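Local coordinates for flagellar assembly protein FliH (Salmonella typhimurium, PDB 5B0O) that regulates the flagellar type III export ATPase FliI, binding it as a peripheral-stalk-like partner needed for flagellar assembly and regrowth, at residues Q60-Q64 against T92-W98. Residues are numbered along the deposited sequence.
Sequences QQLLQ and TLSLHGW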
loop_
_atom_site.group_PDB
_atom_site.type_symbol
_atom_site.label_atom_id
_atom_site.label_comp_id
_atom_site.label_asym_id
_atom_site.label_seq_id
_atom_site.Cartn_x
_atom_site.Cartn_y
_atom_site.Cartn_z
ATOM N N GLN E 60 19.651 34.924 -3.742
ATOM C CA GLN E 60 18.953 35.770 -4.695
ATOM C C GLN E 60 17.542 35.242 -4.911
ATOM O O GLN E 60 16.570 35.995 -4.856
ATOM C CB GLN E 60 19.690 35.795 -6.028
ATOM C CG GLN E 60 20.979 36.594 -6.025
ATOM C CD GLN E 60 21.670 36.560 -7.378
ATOM O OE1 GLN E 60 21.254 35.832 -8.289
ATOM N NE2 GLN E 60 22.728 37.348 -7.520
ATOM N N GLN E 61 17.431 33.942 -5.157
ATOM C CA GLN E 61 16.125 33.331 -5.345
ATOM C C GLN E 61 15.264 33.498 -4.103
ATOM O O GLN E 61 14.078 33.796 -4.204
ATOM C CB GLN E 61 16.248 31.847 -5.676
ATOM C CG GLN E 61 15.142 31.010 -5.040
ATOM C CD GLN E 61 14.531 30.013 -6.000
ATOM O OE1 GLN E 61 15.124 28.974 -6.300
ATOM N NE2 GLN E 61 13.335 30.326 -6.492
ATOM N N LEU E 62 15.855 33.295 -2.931
ATOM C CA LEU E 62 15.091 33.382 -1.693
ATOM C C LEU E 62 14.527 34.789 -1.493
ATOM O O LEU E 62 13.353 34.960 -1.178
ATOM C CB LEU E 62 15.930 32.936 -0.491
ATOM C CG LEU E 62 16.390 31.474 -0.477
ATOM C CD1 LEU E 62 17.287 31.191 0.718
ATOM C CD2 LEU E 62 15.209 30.531 -0.477
ATOM N N LEU E 63 15.364 35.796 -1.704
ATOM C CA LEU E 63 14.942 37.176 -1.524
ATOM C C LEU E 63 13.659 37.479 -2.291
ATOM O O LEU E 63 12.795 38.209 -1.807
ATOM C CB LEU E 63 16.069 38.130 -1.919
ATOM C CG LEU E 63 17.173 38.221 -0.871
ATOM C CD1 LEU E 63 18.393 38.968 -1.375
ATOM C CD2 LEU E 63 16.631 38.883 0.378
ATOM N N GLN E 64 13.533 36.893 -3.476
ATOM C CA GLN E 64 12.393 37.160 -4.347
ATOM C C GLN E 64 11.261 36.140 -4.212
ATOM O O GLN E 64 10.257 36.235 -4.908
ATOM C CB GLN E 64 12.844 37.224 -5.805
ATOM C CG GLN E 64 13.108 35.863 -6.404
ATOM C CD GLN E 64 12.288 35.606 -7.652
ATOM O OE1 GLN E 64 11.888 36.541 -8.350
ATOM N NE2 GLN E 64 12.035 34.334 -7.943
ATOM N N THR E 92 21.943 44.157 -0.740
ATOM C CA THR E 92 20.613 43.733 -1.134
ATOM C C THR E 92 19.818 43.263 0.075
ATOM O O THR E 92 18.638 43.572 0.197
ATOM C CB THR E 92 20.664 42.634 -2.192
ATOM O OG1 THR E 92 21.635 42.982 -3.183
ATOM C CG2 THR E 92 19.308 42.474 -2.858
ATOM N N LEU E 93 20.462 42.531 0.978
ATOM C CA LEU E 93 19.779 42.074 2.187
ATOM C C LEU E 93 19.101 43.226 2.910
ATOM O O LEU E 93 17.906 43.173 3.191
ATOM C CB LEU E 93 20.751 41.370 3.131
ATOM C CG LEU E 93 21.184 39.994 2.644
ATOM C CD1 LEU E 93 22.055 39.313 3.680
ATOM C CD2 LEU E 93 19.950 39.175 2.360
ATOM N N SER E 94 19.876 44.266 3.196
ATOM C CA SER E 94 19.389 45.432 3.914
ATOM C C SER E 94 18.212 46.087 3.194
ATOM O O SER E 94 17.246 46.519 3.830
ATOM C CB SER E 94 20.529 46.426 4.105
ATOM O OG SER E 94 21.680 45.763 4.587
ATOM N N LEU E 95 18.296 46.152 1.870
ATOM C CA LEU E 95 17.187 46.644 1.062
ATOM C C LEU E 95 15.902 45.843 1.279
ATOM O O LEU E 95 14.807 46.399 1.236
ATOM C CB LEU E 95 17.548 46.617 -0.418
ATOM C CG LEU E 95 18.115 47.910 -0.984
ATOM C CD1 LEU E 95 18.044 47.879 -2.496
ATOM C CD2 LEU E 95 17.346 49.095 -0.439
ATOM N N HIS E 96 16.039 44.538 1.495
ATOM C CA HIS E 96 14.887 43.674 1.730
ATOM C C HIS E 96 14.510 43.672 3.201
ATOM O O HIS E 96 13.479 43.120 3.586
ATOM C CB HIS E 96 15.181 42.244 1.288
ATOM C CG HIS E 96 15.193 42.051 -0.198
ATOM N ND1 HIS E 96 16.237 42.488 -0.996
ATOM C CD2 HIS E 96 14.316 41.452 -1.024
ATOM C CE1 HIS E 96 15.982 42.174 -2.248
ATOM N NE2 HIS E 96 14.823 41.544 -2.303
ATOM N N GLY E 97 15.357 44.284 4.020
ATOM C CA GLY E 97 15.126 44.342 5.449
ATOM C C GLY E 97 15.570 43.109 6.211
ATOM O O GLY E 97 15.291 42.993 7.402
ATOM N N TRP E 98 16.249 42.187 5.533
ATOM C CA TRP E 98 16.768 40.990 6.195
ATOM C C TRP E 98 18.029 41.327 6.968
ATOM O O TRP E 98 18.714 42.294 6.642
ATOM C CB TRP E 98 17.100 39.889 5.186
ATOM C CG TRP E 98 15.923 39.289 4.496
ATOM C CD1 TRP E 98 14.641 39.721 4.554
ATOM C CD2 TRP E 98 15.925 38.143 3.633
ATOM N NE1 TRP E 98 13.839 38.925 3.779
ATOM C CE2 TRP E 98 14.606 37.946 3.201
ATOM C CE3 TRP E 98 16.917 37.267 3.186
ATOM C CZ2 TRP E 98 14.247 36.902 2.344
ATOM C CZ3 TRP E 98 16.561 36.236 2.335
ATOM C CH2 TRP E 98 15.238 36.060 1.926
#
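A single leucine methyl, L63 CD2, is held between two aromatic faces: it lies over the six-membered ring of W98, closest to W98 CE3 at 3.3 Å, and over the imidazole of H96, 3.8 Å from its centroid, a CH-pi contact with each. L93 CD2 lies 3.9 Å from L63 CD2, while L63 CD1 touches T92 CG2, also at 3.9 Å, so L63 fills a notch formed by T92, L93, H96 and W98 at the C-terminal end of helix 79-96. No hydrogen bond crosses the interface. The imidazole is instead fixed within its own helix, H96 ND1 donating to T92 O (2.9 Å). A Schellman motif ends that helix: G97 has positive phi, W98 N bonds back to L93 O, and W98 sends its CA-to-CB bond toward 60-64. L62 CB packs against W98 CH2 at 4.0 Å. In this C-terminal part of FliH, the ends of helices 53-63 and 79-96 pack together beside the mixed sheet; L62, which also touches the ATPase chain, and W98, leading into outer strand 99-102, both rest on V113 of inner strand 112-114.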